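Local coordinates for protein probable manganase-dependent inorganic pyrophosphatase (PDB 3L31) that is the AMP-binding regulatory region, with CBS and DRTGG domains, of an enzyme that probably hydrolyses inorganic pyrophosphate with the help of manganese, at residues N67-S72 / Q180-D185. Sequence-based numbering, arbitrary orientation.
Sequences NILAKS and QSLPVD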
ATOM      1  N   ASN A  67      13.434  -4.722  -8.742  1.00 57.60           N
ATOM      2  CA  ASN A  67      14.820  -4.712  -8.294  1.00 56.06           C
ATOM      3  C   ASN A  67      14.768  -3.882  -7.050  1.00 53.11           C
ATOM      4  O   ASN A  67      15.767  -3.640  -6.388  1.00 53.07           O
ATOM      5  CB  ASN A  67      15.705  -4.086  -9.357  1.00 58.15           C
ATOM      6  CG  ASN A  67      15.607  -4.827 -10.670  1.00 59.86           C
ATOM      7  OD1 ASN A  67      14.956  -4.366 -11.612  1.00 62.38           O
ATOM      8  ND2 ASN A  67      16.189  -6.016 -10.719  1.00 60.18           N
ATOM      9  N   ILE A  68      13.546  -3.452  -6.778  1.00 50.00           N
ATOM     10  CA  ILE A  68      13.191  -2.849  -5.517  1.00 48.62           C
ATOM     11  C   ILE A  68      13.649  -3.793  -4.393  1.00 46.42           C
ATOM     12  O   ILE A  68      14.211  -3.321  -3.383  1.00 45.85           O
ATOM     13  CB  ILE A  68      11.651  -2.593  -5.381  1.00 48.49           C
ATOM     14  CG1 ILE A  68      11.365  -1.791  -4.121  1.00 47.22           C
ATOM     15  CG2 ILE A  68      10.858  -3.896  -5.373  1.00 47.03           C
ATOM     16  CD1 ILE A  68      11.584  -0.347  -4.341  1.00 51.60           C
ATOM     17  N   LEU A  69      13.439  -5.107  -4.585  1.00 44.08           N
ATOM     18  CA  LEU A  69      13.865  -6.095  -3.565  1.00 43.32           C
ATOM     19  C   LEU A  69      15.376  -6.085  -3.459  1.00 42.87           C
ATOM     20  O   LEU A  69      15.930  -6.286  -2.397  1.00 43.71           O
ATOM     21  CB  LEU A  69      13.352  -7.522  -3.816  1.00 42.74           C
ATOM     22  CG  LEU A  69      11.845  -7.795  -3.689  1.00 42.47           C
ATOM     23  CD1 LEU A  69      11.590  -9.255  -4.123  1.00 42.21           C
ATOM     24  CD2 LEU A  69      11.251  -7.540  -2.270  1.00 41.11           C
ATOM     25  N   ALA A  70      16.009  -5.780  -4.575  1.00 43.14           N
ATOM     26  CA  ALA A  70      17.446  -5.690  -4.690  1.00 44.25           C
ATOM     27  C   ALA A  70      18.001  -4.428  -4.025  1.00 44.62           C
ATOM     28  O   ALA A  70      18.930  -4.473  -3.190  1.00 44.80           O
ATOM     29  CB  ALA A  70      17.846  -5.697  -6.160  1.00 45.53           C
ATOM     30  N   LYS A  71      17.452  -3.300  -4.455  1.00 44.39           N
ATOM     31  CA  LYS A  71      17.879  -1.987  -3.976  1.00 45.18           C
ATOM     32  C   LYS A  71      17.672  -1.845  -2.495  1.00 43.77           C
ATOM     33  O   LYS A  71      18.457  -1.218  -1.817  1.00 45.94           O
ATOM     34  CB  LYS A  71      17.084  -0.887  -4.671  1.00 46.62           C
ATOM     35  CG  LYS A  71      17.600  -0.563  -6.102  1.00 49.88           C
ATOM     36  CD  LYS A  71      16.707   0.492  -6.735  1.00 51.71           C
ATOM     37  CE  LYS A  71      16.180   0.036  -8.091  1.00 53.57           C
ATOM     38  NZ  LYS A  71      16.978   0.604  -9.238  1.00 53.21           N
ATOM     39  N   SER A  72      16.595  -2.427  -1.992  1.00 41.15           N
ATOM     40  CA  SER A  72      16.322  -2.402  -0.558  1.00 39.24           C
ATOM     41  C   SER A  72      17.086  -3.492   0.205  1.00 39.09           C
ATOM     42  O   SER A  72      17.072  -3.541   1.448  1.00 38.90           O
ATOM     43  CB  SER A  72      14.839  -2.612  -0.309  1.00 37.66           C
ATOM     44  OG  SER A  72      14.370  -3.800  -0.909  1.00 33.95           O
ATOM     45  N   GLN A 180       5.384  -5.436   1.343  1.00 33.72           N
ATOM     46  CA  GLN A 180       5.420  -5.227   2.784  1.00 33.65           C
ATOM     47  C   GLN A 180       6.654  -5.749   3.480  1.00 32.73           C
ATOM     48  O   GLN A 180       6.862  -5.486   4.687  1.00 32.46           O
ATOM     49  CB  GLN A 180       4.166  -5.836   3.443  1.00 34.58           C
ATOM     50  CG  GLN A 180       2.965  -5.161   2.841  1.00 37.61           C
ATOM     51  CD  GLN A 180       1.691  -5.582   3.467  1.00 41.28           C
ATOM     52  OE1 GLN A 180       1.673  -6.070   4.603  1.00 43.96           O
ATOM     53  NE2 GLN A 180       0.587  -5.424   2.712  1.00 44.60           N
ATOM     54  N   SER A 181       7.460  -6.460   2.708  1.00 31.58           N
ATOM     55  CA  SER A 181       8.675  -7.108   3.184  1.00 31.83           C
ATOM     56  C   SER A 181       9.787  -6.117   3.407  1.00 31.54           C
ATOM     57  O   SER A 181      10.704  -6.380   4.165  1.00 31.26           O
ATOM     58  CB  SER A 181       9.197  -8.086   2.134  1.00 31.80           C
ATOM     59  OG  SER A 181       8.204  -9.027   1.887  1.00 35.64           O
ATOM     60  N   LEU A 182       9.699  -4.999   2.697  1.00 31.74           N
ATOM     61  CA  LEU A 182      10.819  -4.051   2.611  1.00 31.82           C
ATOM     62  C   LEU A 182      11.301  -3.578   3.983  1.00 31.45           C
ATOM     63  O   LEU A 182      10.484  -3.333   4.885  1.00 31.78           O
ATOM     64  CB  LEU A 182      10.464  -2.813   1.757  1.00 32.13           C
ATOM     65  CG  LEU A 182      10.779  -2.743   0.249  1.00 34.35           C
ATOM     66  CD1 LEU A 182      10.594  -4.017  -0.505  1.00 33.26           C
ATOM     67  CD2 LEU A 182       9.864  -1.708  -0.335  1.00 35.85           C
ATOM     68  N   PRO A 183      12.628  -3.427   4.143  1.00 31.07           N
ATOM     69  CA  PRO A 183      13.119  -2.936   5.410  1.00 31.51           C
ATOM     70  C   PRO A 183      12.876  -1.453   5.578  1.00 30.23           C
ATOM     71  O   PRO A 183      12.938  -0.695   4.618  1.00 28.54           O
ATOM     72  CB  PRO A 183      14.631  -3.288   5.373  1.00 32.60           C
ATOM     73  CG  PRO A 183      14.978  -3.367   3.933  1.00 32.65           C
ATOM     74  CD  PRO A 183      13.719  -3.801   3.235  1.00 32.04           C
ATOM     75  N   VAL A 184      12.642  -1.029   6.824  1.00 31.46           N
ATOM     76  CA  VAL A 184      12.330   0.402   7.079  1.00 31.69           C
ATOM     77  C   VAL A 184      13.410   1.307   6.579  1.00 32.54           C
ATOM     78  O   VAL A 184      13.125   2.438   6.124  1.00 32.47           O
ATOM     79  CB  VAL A 184      11.969   0.786   8.550  1.00 31.44           C
ATOM     80  CG1 VAL A 184      10.719   0.061   8.993  1.00 32.96           C
ATOM     81  CG2 VAL A 184      13.062   0.525   9.454  1.00 33.13           C
ATOM     82  N   ASP A 185      14.648   0.854   6.665  1.00 33.92           N
ATOM     83  CA  ASP A 185      15.759   1.767   6.340  1.00 37.15           C
ATOM     84  C   ASP A 185      15.801   2.176   4.859  1.00 37.08           C
ATOM     85  O   ASP A 185      16.315   3.218   4.531  1.00 37.50           O
ATOM     86  CB  ASP A 185      17.132   1.276   6.842  1.00 39.04           C
ATOM     87  CG  ASP A 185      17.639   0.095   6.085  1.00 41.85           C
ATOM     88  OD1 ASP A 185      16.821  -0.618   5.491  1.00 47.52           O
ATOM     89  OD2 ASP A 185      18.854  -0.136   6.083  1.00 48.34           O
TER
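Leu182 and Pro183 pack against one side of the short helix 68-71 and against Ser72, in a buried, mostly apolar contact near the centre of the chain, where the CBS and DRTGG parts meet. No hydrogen bond passes between segments 67-72 and 180-185. Leu182 does most of the work, with its two methyls divided between two residues of the helix. CD2 of Leu182 lies 4.1 Å from CG1 of Ile68. CD1 of Leu182 lies 4.0 Å from CD2 of Leu69. Each of these side chains crosses that of Leu182 at about a right angle. The CG1 branch of Ile68 that makes the contact extends away from the backbone N (chi1 -172°). Ser72 closes the group, with its OG 3.8 Å from CD1 of Leu182. That hydroxyl is turned back over its own helix, between the backbone N and the carbonyl carbon (chi1 55°). There it donates a short hydrogen bond to O of Ile68, at 2.5 Å. The same carbonyl also accepts from N of Ser72, so two donors of one residue grip it. OG of Ser72 is hydrogen-bonded to Thr74 as well, which leaves this buried polar atom satisfied beside the leucine methyls. The ring of Pro183 sits against the backbone O and the CB of Ser72. Its CG lies 3.3 Å from O of Ser72, and its CD is 3.9 Å from CB of Ser72. Leu182 also touches Leu23 and Thr59 of the first CBS domain, while O of Ser181 accepts a hydrogen bond from Asn78 ND2. The contact thus brings together the chain as it leaves the first CBS motif and as it comes back to the second, as expected where a DRTGG domain is inserted between the two CBS motifs of a Bateman module.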